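Local coordinates for fucolectin-related protein (Streptococcus pneumoniae, PDB 2WMF) that probably hydrolyses glycosidic bonds in host blood-group carbohydrate antigens, as the catalytic module of a family 98 glycoside hydrolase, at residues Trp185-Ile190 against Leu207-Lys212; Trp230-Cys235 against Pro375-Lys380. All coordinates share one frame; numbering follows the deposited sequence.

Interaction 1: residues Trp185-Ile190 against Leu207-Lys212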
ATOM      1  N   TRP A 185     -18.864  -4.575   2.312  1.00  7.49           N
ATOM      2  CA  TRP A 185     -19.766  -5.679   2.742  1.00  8.14           C
ATOM      3  C   TRP A 185     -18.928  -6.893   3.187  1.00  8.23           C
ATOM      4  O   TRP A 185     -19.300  -7.593   4.132  1.00  7.99           O
ATOM      5  CB  TRP A 185     -20.735  -6.051   1.593  1.00  9.04           C
ATOM      6  CG  TRP A 185     -20.035  -6.758   0.496  1.00  9.14           C
ATOM      7  CD1 TRP A 185     -19.358  -6.188  -0.573  1.00  9.23           C
ATOM      8  CD2 TRP A 185     -19.828  -8.168   0.385  1.00  9.50           C
ATOM      9  NE1 TRP A 185     -18.735  -7.180  -1.317  1.00 10.23           N
ATOM     10  CE2 TRP A 185     -19.016  -8.396  -0.756  1.00  9.72           C
ATOM     11  CE3 TRP A 185     -20.248  -9.281   1.141  1.00 11.16           C
ATOM     12  CZ2 TRP A 185     -18.648  -9.668  -1.150  1.00 11.57           C
ATOM     13  CZ3 TRP A 185     -19.843 -10.558   0.742  1.00 10.97           C
ATOM     14  CH2 TRP A 185     -19.035 -10.726  -0.361  1.00 11.31           C
ATOM     15  N   PHE A 186     -17.800  -7.128   2.512  1.00  7.60           N
ATOM     16  CA  PHE A 186     -16.979  -8.301   2.740  1.00  8.19           C
ATOM     17  C   PHE A 186     -16.365  -8.231   4.149  1.00  8.54           C
ATOM     18  O   PHE A 186     -16.485  -9.144   4.962  1.00  8.48           O
ATOM     19  CB  PHE A 186     -15.886  -8.449   1.656  1.00  8.16           C
ATOM     20  CG  PHE A 186     -15.029  -9.657   1.870  1.00  7.35           C
ATOM     21  CD1 PHE A 186     -15.378 -10.879   1.338  1.00  7.83           C
ATOM     22  CD2 PHE A 186     -13.912  -9.581   2.691  1.00  7.92           C
ATOM     23  CE1 PHE A 186     -14.650 -12.028   1.583  1.00  8.93           C
ATOM     24  CE2 PHE A 186     -13.144 -10.745   2.958  1.00  8.35           C
ATOM     25  CZ  PHE A 186     -13.540 -11.982   2.414  1.00  8.54           C
ATOM     26  N   TRP A 187     -15.663  -7.144   4.422  1.00  8.48           N
ATOM     27  CA  TRP A 187     -15.042  -6.998   5.727  1.00  8.11           C
ATOM     28  C   TRP A 187     -16.094  -6.913   6.838  1.00  8.47           C
ATOM     29  O   TRP A 187     -15.851  -7.405   7.980  1.00  8.69           O
ATOM     30  CB  TRP A 187     -14.065  -5.799   5.755  1.00  7.67           C
ATOM     31  CG  TRP A 187     -12.762  -6.098   5.117  1.00  7.91           C
ATOM     32  CD1 TRP A 187     -12.214  -5.474   4.044  1.00  8.06           C
ATOM     33  CD2 TRP A 187     -11.783  -7.066   5.546  1.00  8.38           C
ATOM     34  NE1 TRP A 187     -10.983  -6.006   3.751  1.00  8.47           N
ATOM     35  CE2 TRP A 187     -10.701  -6.998   4.647  1.00  8.44           C
ATOM     36  CE3 TRP A 187     -11.733  -8.004   6.583  1.00  8.49           C
ATOM     37  CZ2 TRP A 187      -9.555  -7.814   4.768  1.00  8.37           C
ATOM     38  CZ3 TRP A 187     -10.629  -8.849   6.675  1.00  7.96           C
ATOM     39  CH2 TRP A 187      -9.543  -8.736   5.786  1.00  8.60           C
ATOM     40  N   GLU A 188     -17.234  -6.298   6.560  1.00  7.66           N
ATOM     41  CA  GLU A 188     -18.330  -6.287   7.542  1.00  8.04           C
ATOM     42  C   GLU A 188     -18.720  -7.745   7.885  1.00  8.15           C
ATOM     43  O   GLU A 188     -18.934  -8.129   9.051  1.00  7.89           O
ATOM     44  CB  GLU A 188     -19.529  -5.497   7.008  1.00  7.51           C
ATOM     45  CG  GLU A 188     -19.351  -4.026   7.021  1.00  8.25           C
ATOM     46  CD  GLU A 188     -20.376  -3.245   6.215  1.00  8.80           C
ATOM     47  OE1 GLU A 188     -21.373  -3.853   5.692  1.00 10.47           O
ATOM     48  OE2 GLU A 188     -20.206  -2.003   6.153  1.00  8.87           O
ATOM     49  N   THR A 189     -18.762  -8.576   6.859  1.00  8.02           N
ATOM     50  CA  THR A 189     -19.205  -9.953   7.008  1.00  8.52           C
ATOM     51  C   THR A 189     -18.193 -10.780   7.779  1.00  8.95           C
ATOM     52  O   THR A 189     -18.556 -11.556   8.693  1.00 10.22           O
ATOM     53  CB  THR A 189     -19.527 -10.568   5.599  1.00  7.79           C
ATOM     54  OG1 THR A 189     -20.605  -9.834   5.017  1.00  9.26           O
ATOM     55  CG2 THR A 189     -19.969 -11.997   5.724  1.00  8.95           C
ATOM     56  N   ILE A 190     -16.919 -10.571   7.477  1.00  8.52           N
ATOM     57  CA  ILE A 190     -15.861 -11.333   8.184  1.00  9.68           C
ATOM     58  C   ILE A 190     -15.918 -11.099   9.692  1.00  9.61           C
ATOM     59  O   ILE A 190     -15.872 -12.058  10.457  1.00  9.71           O
ATOM     60  CB  ILE A 190     -14.430 -11.001   7.633  1.00 10.98           C
ATOM     61  CG1 ILE A 190     -14.362 -11.412   6.153  1.00 12.03           C
ATOM     62  CG2 ILE A 190     -13.310 -11.589   8.495  1.00 12.61           C
ATOM     63  CD1 ILE A 190     -14.824 -12.752   5.833  1.00 11.64           C
ATOM     64  N   LEU A 207      -2.316 -10.936  14.343  1.00 10.01           N
ATOM     65  CA  LEU A 207      -3.197 -10.747  13.181  1.00  9.54           C
ATOM     66  C   LEU A 207      -2.842  -9.447  12.446  1.00  8.95           C
ATOM     67  O   LEU A 207      -2.693  -8.414  13.068  1.00  8.64           O
ATOM     68  CB  LEU A 207      -4.657 -10.665  13.612  1.00  9.58           C
ATOM     69  CG  LEU A 207      -5.759 -10.551  12.545  1.00  9.50           C
ATOM     70  CD1 LEU A 207      -5.651 -11.716  11.500  1.00 10.32           C
ATOM     71  CD2 LEU A 207      -7.156 -10.451  13.182  1.00  9.80           C
ATOM     72  N   VAL A 208      -2.764  -9.528  11.128  1.00  8.36           N
ATOM     73  CA  VAL A 208      -2.674  -8.358  10.253  1.00  8.65           C
ATOM     74  C   VAL A 208      -3.850  -8.423   9.277  1.00  8.49           C
ATOM     75  O   VAL A 208      -3.995  -9.436   8.568  1.00  8.58           O
ATOM     76  CB  VAL A 208      -1.390  -8.349   9.424  1.00  7.67           C
ATOM     77  CG1 VAL A 208      -1.348  -7.077   8.571  1.00  7.93           C
ATOM     78  CG2 VAL A 208      -0.140  -8.510  10.356  1.00  8.71           C
ATOM     79  N   LEU A 209      -4.696  -7.385   9.268  1.00  7.47           N
ATOM     80  CA  LEU A 209      -5.799  -7.287   8.306  1.00  7.60           C
ATOM     81  C   LEU A 209      -5.357  -6.237   7.267  1.00  7.11           C
ATOM     82  O   LEU A 209      -4.763  -5.203   7.604  1.00  7.69           O
ATOM     83  CB  LEU A 209      -7.111  -6.934   9.005  1.00  6.54           C
ATOM     84  CG  LEU A 209      -7.623  -8.002  10.006  1.00  7.79           C
ATOM     85  CD1 LEU A 209      -8.919  -7.557  10.752  1.00  9.56           C
ATOM     86  CD2 LEU A 209      -7.713  -9.377   9.309  1.00  9.18           C
ATOM     87  N   ALA A 210      -5.611  -6.515   6.000  1.00  7.24           N
ATOM     88  CA  ALA A 210      -5.044  -5.699   4.922  1.00  7.08           C
ATOM     89  C   ALA A 210      -5.934  -5.617   3.699  1.00  7.01           C
ATOM     90  O   ALA A 210      -6.683  -6.530   3.388  1.00  7.70           O
ATOM     91  CB  ALA A 210      -3.612  -6.223   4.542  1.00  7.54           C
ATOM     92  N   THR A 211      -5.805  -4.507   2.993  1.00  7.20           N
ATOM     93  CA  THR A 211      -6.626  -4.281   1.839  1.00  7.00           C
ATOM     94  C   THR A 211      -6.078  -5.042   0.612  1.00  6.95           C
ATOM     95  O   THR A 211      -4.969  -5.568   0.603  1.00  6.83           O
ATOM     96  CB  THR A 211      -6.694  -2.748   1.509  1.00  7.90           C
ATOM     97  OG1 THR A 211      -5.415  -2.325   0.999  1.00  8.23           O
ATOM     98  CG2 THR A 211      -7.068  -1.898   2.759  1.00  6.75           C
ATOM     99  N   LYS A 212      -6.865  -5.058  -0.441  1.00  7.13           N
ATOM    100  CA  LYS A 212      -6.430  -5.582  -1.750  1.00  7.63           C
ATOM    101  C   LYS A 212      -7.325  -5.000  -2.849  1.00  6.23           C
ATOM    102  O   LYS A 212      -8.361  -5.585  -3.217  1.00  7.17           O
ATOM    103  CB  LYS A 212      -6.481  -7.101  -1.792  1.00  8.10           C
ATOM    104  CG  LYS A 212      -5.924  -7.705  -3.116  1.00  8.39           C
ATOM    105  CD  LYS A 212      -5.869  -9.232  -3.149  1.00  9.64           C
ATOM    106  CE  LYS A 212      -5.001  -9.692  -4.342  1.00  9.47           C
ATOM    107  NZ  LYS A 212      -5.775  -9.614  -5.615  1.00  8.75           N
TER
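W187 lays the benzo part of its indole against the CD2 methyl of L209 and the carbonyl oxygen of A210, and this one side chain carries nearly the whole of the helix's contribution to the contact. Its CZ2 lies 3.4 Å from A210 O, which sits at the edge of the ring, near its plane. A little further round, W187 CZ3 and CH2 are both 4.0 Å from L209 CD2, a methyl placed obliquely to the ring. With CG anti to its own carbonyl carbon (chi1 -78°), W187 extends from the helix toward the strand, and W187 and L209 together fill the 9.6 Å between W187 CA and L209 CA.

L209 also points toward the helix, whereas the CB of A210 turns away and leaves its carbonyl oxygen to meet the indole. Helix 184-192 follows strand 176-180, and after helix 194-203 the chain enters strand 207-212, so the contact belongs to the outer layer of a (beta/alpha)8 barrel, where helix side chains pack onto the parallel strands. W179 of strand 176-180 meets the W187 ring with the planes at about 60°, and V226 and F229 of helix 219-231 touch W187 and L209 respectively. The pyrrole nitrogen, W187 NE1, makes a weak hydrogen bond to D181 O.

Across the contact the chemistry is mostly apolar, and the one polar atom touched, A210 O, faces the weakly positive C-H rim of an aromatic ring, an approach that is probably mildly favourable electrostatically.

Interaction 2: residues Trp230-Cys235 against Pro375-Lys380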
ATOM      1  N   TRP A 230      -7.962  -2.052  13.344  1.00  7.25           N
ATOM      2  CA  TRP A 230      -6.698  -1.806  14.055  1.00  8.15           C
ATOM      3  C   TRP A 230      -6.987  -0.852  15.219  1.00  8.55           C
ATOM      4  O   TRP A 230      -6.589  -1.107  16.347  1.00  9.12           O
ATOM      5  CB  TRP A 230      -5.690  -1.202  13.076  1.00  8.73           C
ATOM      6  CG  TRP A 230      -4.425  -0.695  13.677  1.00  7.22           C
ATOM      7  CD1 TRP A 230      -3.488  -1.420  14.389  1.00  8.69           C
ATOM      8  CD2 TRP A 230      -3.948   0.652  13.627  1.00  7.50           C
ATOM      9  NE1 TRP A 230      -2.458  -0.569  14.787  1.00  8.95           N
ATOM     10  CE2 TRP A 230      -2.717   0.689  14.289  1.00  8.25           C
ATOM     11  CE3 TRP A 230      -4.428   1.828  13.014  1.00  9.58           C
ATOM     12  CZ2 TRP A 230      -1.969   1.864  14.382  1.00  9.36           C
ATOM     13  CZ3 TRP A 230      -3.690   2.987  13.132  1.00  9.41           C
ATOM     14  CH2 TRP A 230      -2.474   2.994  13.791  1.00  8.50           C
ATOM     15  N   LEU A 231      -7.692   0.249  14.941  1.00  8.61           N
ATOM     16  CA  LEU A 231      -8.010   1.247  15.982  1.00  8.02           C
ATOM     17  C   LEU A 231      -8.899   0.646  17.081  1.00  8.09           C
ATOM     18  O   LEU A 231      -8.888   1.110  18.236  1.00  9.93           O
ATOM     19  CB  LEU A 231      -8.689   2.457  15.344  1.00  8.37           C
ATOM     20  CG  LEU A 231      -7.763   3.327  14.500  1.00  8.97           C
ATOM     21  CD1 LEU A 231      -8.469   4.368  13.556  1.00  9.33           C
ATOM     22  CD2 LEU A 231      -6.727   4.038  15.402  1.00 11.16           C
ATOM     23  N   SER A 232      -9.701  -0.364  16.718  1.00  8.93           N
ATOM     24  CA  SER A 232     -10.610  -1.043  17.640  1.00  8.71           C
ATOM     25  C   SER A 232      -9.965  -2.169  18.463  1.00  9.49           C
ATOM     26  O   SER A 232     -10.649  -2.812  19.267  1.00 10.23           O
ATOM     27  CB  SER A 232     -11.799  -1.621  16.854  1.00  9.12           C
ATOM     28  OG  SER A 232     -12.564  -0.621  16.175  1.00  9.15           O
ATOM     29  N   GLY A 233      -8.682  -2.424  18.210  1.00  8.82           N
ATOM     30  CA  GLY A 233      -7.932  -3.450  18.938  1.00  8.73           C
ATOM     31  C   GLY A 233      -8.117  -4.860  18.444  1.00  9.62           C
ATOM     32  O   GLY A 233      -7.757  -5.821  19.145  1.00 11.09           O
ATOM     33  N   LEU A 234      -8.678  -5.036  17.256  1.00  9.01           N
ATOM     34  CA  LEU A 234      -8.909  -6.373  16.695  1.00  9.12           C
ATOM     35  C   LEU A 234      -7.712  -6.961  15.927  1.00  9.05           C
ATOM     36  O   LEU A 234      -7.676  -8.150  15.682  1.00 10.49           O
ATOM     37  CB  LEU A 234     -10.159  -6.335  15.811  1.00  8.27           C
ATOM     38  CG  LEU A 234     -11.469  -5.993  16.536  1.00  9.09           C
ATOM     39  CD1 LEU A 234     -12.639  -5.799  15.557  1.00  9.10           C
ATOM     40  CD2 LEU A 234     -11.822  -7.049  17.608  1.00 10.95           C
ATOM     41  N   CYS A 235      -6.741  -6.122  15.543  1.00  8.74           N
ATOM     42  CA  CYS A 235      -5.496  -6.586  14.927  1.00  8.97           C
ATOM     43  C   CYS A 235      -4.415  -5.551  15.297  1.00  8.81           C
ATOM     44  O   CYS A 235      -4.683  -4.347  15.399  1.00  8.42           O
ATOM     45  CB  CYS A 235      -5.651  -6.741  13.407  1.00  7.81           C
ATOM     46  SG  CYS A 235      -6.172  -5.233  12.496  1.00  9.74           S
ATOM     47  N   PRO A 375     -12.135   6.864  10.301  1.00  7.91           N
ATOM     48  CA  PRO A 375     -12.374   5.477  10.731  1.00  7.61           C
ATOM     49  C   PRO A 375     -13.846   5.062  10.671  1.00  8.31           C
ATOM     50  O   PRO A 375     -14.756   5.851  11.049  1.00  8.86           O
ATOM     51  CB  PRO A 375     -11.875   5.478  12.194  1.00  8.19           C
ATOM     52  CG  PRO A 375     -10.943   6.652  12.292  1.00  8.62           C
ATOM     53  CD  PRO A 375     -11.601   7.681  11.412  1.00  8.12           C
ATOM     54  N   VAL A 376     -14.069   3.843  10.174  1.00  7.49           N
ATOM     55  CA  VAL A 376     -15.338   3.170  10.296  1.00  7.35           C
ATOM     56  C   VAL A 376     -15.172   2.088  11.340  1.00  7.66           C
ATOM     57  O   VAL A 376     -14.253   1.267  11.238  1.00  8.47           O
ATOM     58  CB  VAL A 376     -15.847   2.580   8.944  1.00  7.46           C
ATOM     59  CG1 VAL A 376     -17.006   1.589   9.192  1.00  8.13           C
ATOM     60  CG2 VAL A 376     -16.303   3.679   8.044  1.00  7.77           C
ATOM     61  N   ILE A 377     -16.024   2.142  12.363  1.00  7.98           N
ATOM     62  CA  ILE A 377     -15.987   1.158  13.433  1.00  8.24           C
ATOM     63  C   ILE A 377     -17.104   0.117  13.200  1.00  8.19           C
ATOM     64  O   ILE A 377     -18.256   0.450  12.952  1.00  9.00           O
ATOM     65  CB  ILE A 377     -16.153   1.821  14.826  1.00  7.37           C
ATOM     66  CG1 ILE A 377     -15.189   3.022  15.011  1.00  8.27           C
ATOM     67  CG2 ILE A 377     -15.924   0.748  15.963  1.00  9.10           C
ATOM     68  CD1 ILE A 377     -13.697   2.654  14.843  1.00  9.84           C
ATOM     69  N   HIS A 378     -16.741  -1.148  13.331  1.00  8.10           N
ATOM     70  CA  HIS A 378     -17.642  -2.268  13.041  1.00  8.89           C
ATOM     71  C   HIS A 378     -18.772  -2.359  14.076  1.00  8.99           C
ATOM     72  O   HIS A 378     -18.617  -1.957  15.256  1.00  9.54           O
ATOM     73  CB  HIS A 378     -16.808  -3.543  13.037  1.00  9.15           C
ATOM     74  CG  HIS A 378     -17.508  -4.727  12.454  1.00  7.85           C
ATOM     75  ND1 HIS A 378     -18.306  -5.565  13.209  1.00  8.75           N
ATOM     76  CD2 HIS A 378     -17.472  -5.243  11.202  1.00  9.39           C
ATOM     77  CE1 HIS A 378     -18.757  -6.540  12.425  1.00  9.41           C
ATOM     78  NE2 HIS A 378     -18.247  -6.374  11.201  1.00  9.02           N
ATOM     79  N   GLU A 379     -19.917  -2.894  13.655  1.00  8.72           N
ATOM     80  CA  GLU A 379     -21.078  -3.023  14.525  1.00  9.39           C
ATOM     81  C   GLU A 379     -20.864  -3.860  15.789  1.00  9.55           C
ATOM     82  O   GLU A 379     -21.602  -3.682  16.760  1.00 11.28           O
ATOM     83  CB  GLU A 379     -22.254  -3.626  13.731  1.00  9.83           C
ATOM     84  CG  GLU A 379     -22.064  -5.052  13.312  1.00  9.12           C
ATOM     85  CD  GLU A 379     -22.921  -5.428  12.117  1.00  9.39           C
ATOM     86  OE1 GLU A 379     -24.012  -6.001  12.377  1.00 11.09           O
ATOM     87  OE2 GLU A 379     -22.512  -5.168  10.970  1.00 10.07           O
ATOM     88  N   LYS A 380     -19.888  -4.764  15.754  1.00  9.55           N
ATOM     89  CA  LYS A 380     -19.622  -5.666  16.880  1.00 10.05           C
ATOM     90  C   LYS A 380     -18.896  -4.965  18.041  1.00 10.33           C
ATOM     91  O   LYS A 380     -18.819  -5.506  19.170  1.00 12.28           O
ATOM     92  CB  LYS A 380     -18.853  -6.891  16.398  1.00  9.64           C
ATOM     93  CG  LYS A 380     -19.701  -7.866  15.613  1.00 10.27           C
ATOM     94  CD  LYS A 380     -20.695  -8.641  16.535  1.00 11.06           C
ATOM     95  CE  LYS A 380     -21.607  -9.613  15.801  1.00 11.76           C
ATOM     96  NZ  LYS A 380     -22.530  -8.912  14.851  1.00  9.86           N
TER
HETATM   97  O   HOH W   1     -14.012  -1.989  14.163  1.00  9.36           O
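This is a small, buried contact, partly apolar and partly bridged by water, where the C-terminal end of barrel helix 219-231 meets the short edge strand 376-377 of a separate three-stranded parallel sheet. On the apolar side L231 reaches across obliquely to P375, its CD1 3.6 Å from P375 CG and nearly as close to CB. V331 and V332 of helix 328-334 and F390 also touch L231.

The helix closes in a Schellman motif, with G233 at positive phi (82°) and G233 N bonded to W230 O. Just before that glycine, S232 OG lies 3.6 Å from I377 CG2, with CD1 of the same isoleucine at a similar distance. The branching of I377 explains this double approach: CG2 stands anti to the backbone N, while CG1 (chi1 -50°) carries CD1 round to the same hydroxyl. S232 OG is hydrogen-bonded to G228 O one turn back in the helix, and it also accepts from a water at 2.8 Å. That water in turn accepts from H378 N at 3.0 Å, so it ties the helix end to the strand's exit. In the turn that follows the strand, H378 ND1 receives K380 N at 3.1 Å, the donor tilted 20° out of the imidazole plane.

In the fold
Interactions 1 and 2 have their centres 11 Å apart, on the same side of the chain's centre, and follow one another in sequence: strand 207-212 of the first is followed along the chain by helix 219-231, whose end makes the second. They also touch. H378 NE2 probably hydrogen-bonds to E188 O at 2.9 Å, while L207 and L209 pack against L234 and C235. Interaction 1 lies within the eight-stranded parallel barrel; interaction 2 joins that barrel to the small sheet whose strand 376-377 comes about 140 residues after segment 230-235. Helices 184-192 and 219-231, which touch through W187 and V226, both meet segment 375-380, bringing the two family 98 sequence regions together.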